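Local coordinates for protein haloacid dehalogenase (Pseudomonas aeruginosa, PDB 3UMC) that probably hydrolyses the carbon-halogen bond of L-2-haloacids, as a dehalogenase of the haloacid dehalogenase-like hydrolase superfamily, at residues G31-W36 against P123-G128; A80-L85 against L164-F169; F115-R120 against T146-D151. One frame throughout, in Å; residues are numbered along the deposited sequence.

Interaction 1 (G31-W36 against P123-G128); sequences GTLVDW and PDTLAG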
loop_
_atom_site.group_PDB
_atom_site.type_symbol
_atom_site.label_atom_id
_atom_site.label_comp_id
_atom_site.label_asym_id
_atom_site.label_seq_id
_atom_site.Cartn_x
_atom_site.Cartn_y
_atom_site.Cartn_z
ATOM N N GLY A 31 -0.266 0.345 -19.216
ATOM C CA GLY A 31 -1.071 -0.129 -20.315
ATOM C C GLY A 31 -2.469 -0.489 -19.870
ATOM O O GLY A 31 -3.446 -0.045 -20.442
ATOM N N THR A 32 -2.589 -1.344 -18.872
ATOM C CA THR A 32 -3.925 -1.732 -18.387
ATOM C C THR A 32 -4.777 -0.539 -17.898
ATOM O O THR A 32 -5.915 -0.468 -18.188
ATOM C CB THR A 32 -3.800 -2.772 -17.276
ATOM O OG1 THR A 32 -3.154 -3.929 -17.800
ATOM C CG2 THR A 32 -5.198 -3.159 -16.734
ATOM N N LEU A 33 -4.202 0.368 -17.128
ATOM C CA LEU A 33 -4.909 1.471 -16.509
ATOM C C LEU A 33 -4.448 2.819 -17.061
ATOM O O LEU A 33 -5.238 3.738 -17.063
ATOM C CB LEU A 33 -4.643 1.424 -15.006
ATOM C CG LEU A 33 -5.176 0.194 -14.189
ATOM C CD1 LEU A 33 -4.995 0.422 -12.671
ATOM C CD2 LEU A 33 -6.632 -0.057 -14.392
ATOM N N VAL A 34 -3.181 2.947 -17.500
ATOM C CA VAL A 34 -2.612 4.241 -17.936
ATOM C C VAL A 34 -1.904 4.101 -19.264
ATOM O O VAL A 34 -1.338 3.051 -19.614
ATOM C CB VAL A 34 -1.609 4.850 -16.899
ATOM C CG1 VAL A 34 -2.323 5.188 -15.535
ATOM C CG2 VAL A 34 -0.427 3.914 -16.699
ATOM N N ASP A 35 -1.996 5.155 -20.047
ATOM C CA ASP A 35 -1.437 5.198 -21.397
ATOM C C ASP A 35 -0.065 5.794 -21.308
ATOM O O ASP A 35 0.110 7.016 -21.441
ATOM C CB ASP A 35 -2.345 6.067 -22.266
ATOM C CG ASP A 35 -1.880 6.198 -23.722
ATOM O OD1 ASP A 35 -0.843 5.599 -24.152
ATOM O OD2 ASP A 35 -2.610 6.961 -24.380
ATOM N N TRP A 36 0.932 4.937 -21.139
ATOM C CA TRP A 36 2.289 5.387 -20.951
ATOM C C TRP A 36 2.830 6.020 -22.257
ATOM O O TRP A 36 3.509 7.023 -22.229
ATOM C CB TRP A 36 3.175 4.235 -20.433
ATOM C CG TRP A 36 3.119 3.038 -21.233
ATOM C CD1 TRP A 36 2.247 1.956 -21.081
ATOM C CD2 TRP A 36 3.923 2.749 -22.383
ATOM N NE1 TRP A 36 2.483 1.014 -22.073
ATOM C CE2 TRP A 36 3.491 1.485 -22.892
ATOM C CE3 TRP A 36 4.937 3.456 -23.065
ATOM C CZ2 TRP A 36 4.045 0.924 -24.036
ATOM C CZ3 TRP A 36 5.506 2.890 -24.199
ATOM C CH2 TRP A 36 5.053 1.640 -24.682
ATOM N N PRO A 123 -9.797 6.823 -20.343
ATOM C CA PRO A 123 -11.037 7.524 -19.964
ATOM C C PRO A 123 -11.910 6.838 -18.951
ATOM O O PRO A 123 -12.664 7.508 -18.201
ATOM C CB PRO A 123 -11.814 7.594 -21.280
ATOM C CG PRO A 123 -10.714 7.677 -22.354
ATOM C CD PRO A 123 -9.631 6.760 -21.816
ATOM N N ASP A 124 -11.795 5.501 -18.885
ATOM C CA ASP A 124 -12.572 4.703 -17.982
ATOM C C ASP A 124 -11.887 4.428 -16.641
ATOM O O ASP A 124 -12.501 3.912 -15.705
ATOM C CB ASP A 124 -12.906 3.349 -18.627
ATOM C CG ASP A 124 -11.646 2.528 -19.003
ATOM O OD1 ASP A 124 -10.967 2.855 -20.002
ATOM O OD2 ASP A 124 -11.380 1.508 -18.368
ATOM N N THR A 125 -10.597 4.658 -16.567
ATOM C CA THR A 125 -9.855 4.076 -15.449
ATOM C C THR A 125 -10.350 4.585 -14.100
ATOM O O THR A 125 -10.735 3.802 -13.234
ATOM C CB THR A 125 -8.351 4.334 -15.566
ATOM O OG1 THR A 125 -7.843 3.566 -16.650
ATOM C CG2 THR A 125 -7.595 3.980 -14.234
ATOM N N LEU A 126 -10.340 5.900 -13.941
ATOM C CA LEU A 126 -10.742 6.540 -12.697
ATOM C C LEU A 126 -12.148 6.177 -12.262
ATOM O O LEU A 126 -12.398 5.726 -11.085
ATOM C CB LEU A 126 -10.592 8.071 -12.795
ATOM C CG LEU A 126 -9.233 8.730 -12.515
ATOM C CD1 LEU A 126 -8.083 7.870 -12.954
ATOM C CD2 LEU A 126 -9.035 10.195 -13.098
ATOM N N ALA A 127 -13.073 6.263 -13.187
ATOM C CA ALA A 127 -14.474 6.022 -12.814
ATOM C C ALA A 127 -14.668 4.586 -12.417
ATOM O O ALA A 127 -15.456 4.290 -11.495
ATOM C CB ALA A 127 -15.455 6.347 -13.929
ATOM N N GLY A 128 -14.072 3.712 -13.208
ATOM C CA GLY A 128 -14.213 2.298 -13.009
ATOM C C GLY A 128 -13.563 1.891 -11.689
ATOM O O GLY A 128 -14.107 1.092 -10.965
#
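Leu33 and Thr125 meet where the DVFGTL signature of the haloacid dehalogenase (HAD) fold passes the start of helix 125-132. The first segment begins at Gly31, whose backbone has positive phi (83°); Gly31 N donates to Val34 O at 2.9 Å, drawing the two ends of the loop 31-34 together. Thr32 comes next: its OG1 bonds to Asp28 OD2 and to Ala198 N, and its carbonyl receives Arg218 NE. Arg218 also forms a salt bridge with Asp124, so one guanidinium ties both segments together.

Leu33 makes the direct contact. Thr125 OG1 donates to Leu33 O over a short 2.6 Å, lying in the carbonyl plane on a lone pair with a C=O...O angle of 126°. The two side chains cross at about a right angle, and Thr125 CG2 rests 4.0 Å from Leu33 CB and 4.2 Å from Leu33 CD2. Thr125 can do both jobs because its chi1 of -70° sets CG2 anti to the backbone N while OG1 sits beside that N, leaving the hydroxyl to grip the carbonyl and the methyl to lie against the leucine. Leu243 and Trp160 extend the apolar surroundings of Leu33.

Beyond this the chain enters the short strand 34-35, which pairs antiparallel with 120-121. Val34 turns its side chain away from the helix start. Asp35 is the N-cap of helix 36-50. Trp36, the first residue of that helix, brings the edge of its indole back to Gly31, and Gly31 N lies at that edge, in the ring plane, 3.5 Å from Trp36 CD1.

Interaction 2 (A80-L85 against L164-F169); sequences APWQHL and LCADLF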
loop_
_atom_site.group_PDB
_atom_site.type_symbol
_atom_site.label_atom_id
_atom_site.label_comp_id
_atom_site.label_asym_id
_atom_site.label_seq_id
_atom_site.Cartn_x
_atom_site.Cartn_y
_atom_site.Cartn_z
ATOM N N ALA A 80 22.190 -11.082 -13.162
ATOM C CA ALA A 80 22.584 -9.808 -12.568
ATOM C C ALA A 80 21.803 -9.594 -11.278
ATOM O O ALA A 80 20.765 -10.218 -11.088
ATOM C CB ALA A 80 22.315 -8.667 -13.539
ATOM N N PRO A 81 22.287 -8.695 -10.398
ATOM C CA PRO A 81 21.600 -8.495 -9.109
ATOM C C PRO A 81 20.351 -7.610 -9.251
ATOM O O PRO A 81 20.182 -6.951 -10.284
ATOM C CB PRO A 81 22.663 -7.789 -8.252
ATOM C CG PRO A 81 23.447 -6.994 -9.242
ATOM C CD PRO A 81 23.368 -7.713 -10.601
ATOM N N TRP A 82 19.530 -7.586 -8.188
ATOM C CA TRP A 82 18.266 -6.866 -8.161
ATOM C C TRP A 82 18.473 -5.379 -8.454
ATOM O O TRP A 82 19.292 -4.713 -7.824
ATOM C CB TRP A 82 17.520 -7.025 -6.794
ATOM C CG TRP A 82 16.253 -6.180 -6.783
ATOM C CD1 TRP A 82 16.095 -4.946 -6.228
ATOM C CD2 TRP A 82 15.021 -6.481 -7.462
ATOM N NE1 TRP A 82 14.815 -4.465 -6.493
ATOM C CE2 TRP A 82 14.142 -5.392 -7.247
ATOM C CE3 TRP A 82 14.591 -7.548 -8.243
ATOM C CZ2 TRP A 82 12.859 -5.344 -7.778
ATOM C CZ3 TRP A 82 13.276 -7.509 -8.763
ATOM C CH2 TRP A 82 12.432 -6.399 -8.521
ATOM N N GLN A 83 17.734 -4.872 -9.428
ATOM C CA GLN A 83 17.527 -3.437 -9.591
ATOM C C GLN A 83 16.026 -3.220 -9.770
ATOM O O GLN A 83 15.333 -4.055 -10.356
ATOM C CB GLN A 83 18.290 -2.892 -10.805
ATOM C CG GLN A 83 19.818 -2.796 -10.591
ATOM C CD GLN A 83 20.555 -2.090 -11.761
ATOM O OE1 GLN A 83 20.779 -2.694 -12.817
ATOM N NE2 GLN A 83 20.911 -0.807 -11.570
ATOM N N HIS A 84 15.525 -2.120 -9.247
ATOM C CA HIS A 84 14.120 -1.844 -9.412
ATOM C C HIS A 84 13.880 -1.095 -10.723
ATOM O O HIS A 84 14.849 -0.662 -11.386
ATOM C CB HIS A 84 13.490 -1.174 -8.170
ATOM C CG HIS A 84 14.075 0.143 -7.772
ATOM N ND1 HIS A 84 14.341 1.148 -8.671
ATOM C CD2 HIS A 84 14.376 0.641 -6.543
ATOM C CE1 HIS A 84 14.820 2.196 -8.019
ATOM N NE2 HIS A 84 14.849 1.914 -6.725
ATOM N N LEU A 85 12.601 -0.928 -11.089
ATOM C CA LEU A 85 12.264 -0.457 -12.428
ATOM C C LEU A 85 12.782 0.942 -12.717
ATOM O O LEU A 85 13.211 1.190 -13.846
ATOM C CB LEU A 85 10.765 -0.552 -12.699
ATOM C CG LEU A 85 10.312 -0.292 -14.135
ATOM C CD1 LEU A 85 10.802 -1.416 -15.016
ATOM C CD2 LEU A 85 8.741 -0.117 -14.293
ATOM N N LEU A 164 1.196 -3.281 -4.371
ATOM C CA LEU A 164 1.938 -4.547 -4.196
ATOM C C LEU A 164 2.933 -4.752 -5.315
ATOM O O LEU A 164 2.685 -5.500 -6.212
ATOM C CB LEU A 164 0.960 -5.733 -4.151
ATOM C CG LEU A 164 0.066 -5.667 -2.934
ATOM C CD1 LEU A 164 -1.132 -6.565 -3.082
ATOM C CD2 LEU A 164 0.811 -5.858 -1.632
ATOM N N CYS A 165 4.026 -4.025 -5.288
ATOM C CA CYS A 165 4.920 -3.932 -6.417
ATOM C C CYS A 165 6.075 -4.937 -6.287
ATOM O O CYS A 165 6.303 -5.497 -5.252
ATOM C CB CYS A 165 5.508 -2.540 -6.455
ATOM S SG CYS A 165 4.197 -1.256 -6.645
ATOM N N ALA A 166 6.802 -5.075 -7.367
ATOM C CA ALA A 166 7.806 -6.054 -7.560
ATOM C C ALA A 166 8.876 -5.954 -6.511
ATOM O O ALA A 166 9.397 -6.989 -6.064
ATOM C CB ALA A 166 8.406 -5.895 -8.948
ATOM N N ASP A 167 9.193 -4.711 -6.140
ATOM C CA ASP A 167 10.197 -4.497 -5.118
ATOM C C ASP A 167 9.762 -4.892 -3.717
ATOM O O ASP A 167 10.583 -4.875 -2.880
ATOM C CB ASP A 167 10.798 -3.086 -5.154
ATOM C CG ASP A 167 9.829 -1.961 -4.741
ATOM O OD1 ASP A 167 8.582 -2.077 -4.869
ATOM O OD2 ASP A 167 10.349 -0.942 -4.235
ATOM N N LEU A 168 8.499 -5.248 -3.443
ATOM C CA LEU A 168 8.162 -5.816 -2.152
ATOM C C LEU A 168 8.679 -7.263 -2.121
ATOM O O LEU A 168 8.943 -7.815 -1.076
ATOM C CB LEU A 168 6.642 -5.869 -1.876
ATOM C CG LEU A 168 5.766 -4.646 -1.829
ATOM C CD1 LEU A 168 4.367 -4.981 -1.218
ATOM C CD2 LEU A 168 6.464 -3.522 -1.104
ATOM N N PHE A 169 8.770 -7.887 -3.283
ATOM C CA PHE A 169 8.970 -9.323 -3.377
ATOM C C PHE A 169 10.328 -9.669 -3.946
ATOM O O PHE A 169 10.744 -10.794 -3.877
ATOM C CB PHE A 169 7.893 -9.911 -4.279
ATOM C CG PHE A 169 6.498 -9.485 -3.913
ATOM C CD1 PHE A 169 5.923 -9.889 -2.734
ATOM C CD2 PHE A 169 5.764 -8.681 -4.756
ATOM C CE1 PHE A 169 4.667 -9.479 -2.395
ATOM C CE2 PHE A 169 4.437 -8.335 -4.444
ATOM C CZ PHE A 169 3.911 -8.701 -3.256
#
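Trp82 lays one corner of its indole against Ala166 and Asp167, joining the helical cap to the Rossmann-like core of the HAD fold. The tryptophan belongs to the loop that leads into helix 85-99 of the cap; its two partners lie in the short, weakly bonded helical turn around 166-169, just after the core strand 162-163.

Only the outer six-membered part of the indole touches. Trp82 CG lies anti to the backbone N (chi1 176°), which extends the ring toward helix 166-169 and brings CZ2 to 3.9 Å from Asp167 CA and 4.0 Å from Asp167 CB. The neighbouring atom CH2 reaches Ala166 CB at 4.1 Å. The approach is slanted, so neither a ring face nor an edge is presented squarely. Even so, the indole plane and the Asp167 carboxylate plane are only 17° apart. Tyr172 stacks on the same indole.

Asp167 thus offers its backbone and CB to the ring while its charged end is engaged elsewhere: OD1 bonds to Thr146 OG1 on the first turn of helix 146-156. His84 adds a looser touch, His84 CB standing 4.5 Å from Asp167 CB. Its ring has another task, capping a backbone N at the start of helix 85-99 through ND1, which is consistent with an unprotonated ND1. His84 NE2 and Asp167 OD2 stay 5.9 Å apart, too far for a bond. The second subunit closes in here, with its Asp187 packing on His84 and its Leu185 on Asp167.

Ala166 meets the indole with more than its methyl: Ala166 O lies 3.9 Å from Trp82 CH2, and the same carbonyl accepts Phe169 N at 3.0 Å within the short helix.

Interaction 3 (F115-R120 against T146-D151); sequences FWHRLR and TALMLD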
loop_
_atom_site.group_PDB
_atom_site.type_symbol
_atom_site.label_atom_id
_atom_site.label_comp_id
_atom_site.label_asym_id
_atom_site.label_seq_id
_atom_site.Cartn_x
_atom_site.Cartn_y
_atom_site.Cartn_z
ATOM N N PHE A 115 9.712 10.674 -16.335
ATOM C CA PHE A 115 8.596 10.730 -17.279
ATOM C C PHE A 115 7.572 9.638 -17.010
ATOM O O PHE A 115 6.386 9.852 -17.124
ATOM C CB PHE A 115 9.130 10.521 -18.697
ATOM C CG PHE A 115 9.669 11.768 -19.345
ATOM C CD1 PHE A 115 9.857 12.952 -18.630
ATOM C CD2 PHE A 115 9.986 11.761 -20.715
ATOM C CE1 PHE A 115 10.343 14.100 -19.261
ATOM C CE2 PHE A 115 10.489 12.937 -21.351
ATOM C CZ PHE A 115 10.646 14.079 -20.614
ATOM N N TRP A 116 8.085 8.478 -16.658
ATOM C CA TRP A 116 7.266 7.336 -16.335
ATOM C C TRP A 116 6.501 7.510 -15.052
ATOM O O TRP A 116 5.787 6.626 -14.724
ATOM C CB TRP A 116 8.133 6.150 -16.157
ATOM C CG TRP A 116 8.777 5.730 -17.349
ATOM C CD1 TRP A 116 10.069 5.961 -17.696
ATOM C CD2 TRP A 116 8.232 4.875 -18.343
ATOM N NE1 TRP A 116 10.357 5.322 -18.870
ATOM C CE2 TRP A 116 9.241 4.652 -19.296
ATOM C CE3 TRP A 116 6.981 4.279 -18.528
ATOM C CZ2 TRP A 116 9.038 3.877 -20.448
ATOM C CZ3 TRP A 116 6.783 3.483 -19.657
ATOM C CH2 TRP A 116 7.811 3.302 -20.609
ATOM N N HIS A 117 6.621 8.643 -14.365
ATOM C CA HIS A 117 6.027 8.837 -13.080
ATOM C C HIS A 117 4.757 9.637 -13.208
ATOM O O HIS A 117 3.985 9.760 -12.256
ATOM C CB HIS A 117 7.037 9.549 -12.156
ATOM C CG HIS A 117 8.197 8.685 -11.716
ATOM N ND1 HIS A 117 8.566 8.569 -10.392
ATOM C CD2 HIS A 117 9.066 7.918 -12.411
ATOM C CE1 HIS A 117 9.607 7.758 -10.289
ATOM N NE2 HIS A 117 9.933 7.344 -11.499
ATOM N N ARG A 118 4.485 10.136 -14.420
ATOM C CA ARG A 118 3.325 10.988 -14.646
ATOM C C ARG A 118 2.614 10.429 -15.850
ATOM O O ARG A 118 3.052 10.671 -16.979
ATOM C CB ARG A 118 3.797 12.413 -14.896
ATOM C CG ARG A 118 4.371 13.079 -13.615
ATOM C CD ARG A 118 4.764 14.578 -13.792
ATOM N NE ARG A 118 5.855 14.656 -14.749
ATOM C CZ ARG A 118 7.117 14.316 -14.497
ATOM N NH1 ARG A 118 7.507 13.896 -13.292
ATOM N NH2 ARG A 118 8.012 14.409 -15.463
ATOM N N LEU A 119 1.551 9.630 -15.650
ATOM C CA LEU A 119 0.956 8.949 -16.790
ATOM C C LEU A 119 -0.529 9.099 -16.810
ATOM O O LEU A 119 -1.165 8.884 -15.796
ATOM C CB LEU A 119 1.322 7.456 -16.819
ATOM C CG LEU A 119 2.761 7.150 -16.587
ATOM C CD1 LEU A 119 2.893 5.736 -16.249
ATOM C CD2 LEU A 119 3.694 7.543 -17.823
ATOM N N ARG A 120 -1.081 9.353 -18.006
ATOM C CA ARG A 120 -2.449 9.641 -18.155
ATOM C C ARG A 120 -3.273 8.349 -18.046
ATOM O O ARG A 120 -3.002 7.392 -18.721
ATOM C CB ARG A 120 -2.703 10.299 -19.515
ATOM C CG ARG A 120 -4.210 10.584 -19.813
ATOM C CD ARG A 120 -4.481 11.325 -21.257
ATOM N NE ARG A 120 -3.897 12.664 -21.189
ATOM C CZ ARG A 120 -2.710 13.034 -21.694
ATOM N NH1 ARG A 120 -2.281 14.279 -21.464
ATOM N NH2 ARG A 120 -1.955 12.194 -22.435
ATOM N N THR A 146 7.700 0.627 -5.815
ATOM C CA THR A 146 6.732 1.264 -4.964
ATOM C C THR A 146 6.763 2.773 -5.134
ATOM O O THR A 146 5.760 3.396 -5.362
ATOM C CB THR A 146 6.963 0.792 -3.503
ATOM O OG1 THR A 146 6.718 -0.610 -3.398
ATOM C CG2 THR A 146 6.067 1.533 -2.549
ATOM N N ALA A 147 7.937 3.367 -5.126
ATOM C CA ALA A 147 8.051 4.835 -5.141
ATOM C C ALA A 147 7.555 5.402 -6.489
ATOM O O ALA A 147 6.865 6.402 -6.543
ATOM C CB ALA A 147 9.526 5.239 -4.853
ATOM N N LEU A 148 7.868 4.709 -7.579
ATOM C CA LEU A 148 7.378 5.071 -8.933
ATOM C C LEU A 148 5.833 4.965 -8.976
ATOM O O LEU A 148 5.147 5.869 -9.428
ATOM C CB LEU A 148 7.996 4.104 -9.982
ATOM C CG LEU A 148 7.790 4.428 -11.473
ATOM C CD1 LEU A 148 8.920 3.788 -12.339
ATOM C CD2 LEU A 148 6.429 3.965 -11.976
HETATM N N MSE A 149 5.300 3.881 -8.403
HETATM C CA MSE A 149 3.836 3.674 -8.396
HETATM C C MSE A 149 3.091 4.650 -7.500
HETATM O O MSE A 149 1.899 4.957 -7.733
HETATM C CB MSE A 149 3.511 2.248 -8.009
HETATM C CG MSE A 149 3.760 1.248 -9.070
HETATM SE SE MSE A 149 2.345 1.454 -10.512
HETATM C CE MSE A 149 3.694 1.993 -11.789
ATOM N N LEU A 150 3.781 5.168 -6.483
ATOM C CA LEU A 150 3.190 6.205 -5.654
ATOM C C LEU A 150 2.970 7.500 -6.431
ATOM O O LEU A 150 1.894 8.111 -6.337
ATOM C CB LEU A 150 4.065 6.459 -4.417
ATOM C CG LEU A 150 3.975 5.544 -3.200
ATOM C CD1 LEU A 150 5.250 5.565 -2.359
ATOM C CD2 LEU A 150 2.912 6.079 -2.389
ATOM N N ASP A 151 3.975 7.900 -7.219
ATOM C CA ASP A 151 3.917 9.075 -8.107
ATOM C C ASP A 151 2.865 8.860 -9.201
ATOM O O ASP A 151 2.060 9.763 -9.510
ATOM C CB ASP A 151 5.270 9.331 -8.786
ATOM C CG ASP A 151 6.254 10.102 -7.926
ATOM O OD1 ASP A 151 5.864 10.587 -6.870
ATOM O OD2 ASP A 151 7.443 10.215 -8.323
#
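His117 is held by two residues one turn apart on helix 146-156, with Asp151 at its edge and Leu148 over one face. His117 ND1 donates to Asp151 OD2 at 2.9 Å, nearly straight at 168°. The oxygen lies close to the imidazole plane and uses its anti lone pair, the one pointing away from OD1; the carboxylate plane is turned 56° from the ring. Above the imidazole, Leu148 CG makes a CH-pi contact 3.9 Å from the ring centroid, shifted toward the NE2 side, where it comes within 3.6 Å of His117 NE2. Leu148 CG is anti to the backbone N (chi1 -171°), which carries the leucine across the ring at about a right angle to the histidine side chain. Its CD2 continues to Trp116 O at 3.9 Å.

Further out, His117 NE2 bonds to Asp86 OD1 on helix 85-99 of the cap, so both ring nitrogens are engaged and the ring's rotation is fixed. Trp116, just before it, stacks on His89 of the same helix. Trp137 of the second subunit packs against Asp151.

The contact therefore pins the returning end of the cap to a core helix through a His-carboxylate bond. With a carboxylate at each nitrogen, the imidazole probably favours the doubly protonated, positively charged form, which would make the Asp86-His117-Asp151 chain an ionic link between cap and core.

In the fold
Along the chain the segments run 31-36, 80-85, 115-120, 123-128, 146-151, 164-169. The helical cap leaves the core after strand 34-35 and returns at 120-121, and the antiparallel pairing of these strands, with Asp35 N 2.8 Å from Arg120 O, joins interactions 1 and 3, whose centres are 14 Å apart. Interaction 2 lies about 15 Å from interaction 3, measured between centres, and meets it through helix 146-156, where Cys165 packs on the selenomethionine Met149. Interactions 1 and 2, about 24 Å apart by centres, sit on opposite sides of the chain's centre. Interactions 2 and 3 fasten the cap to the core and border the second subunit.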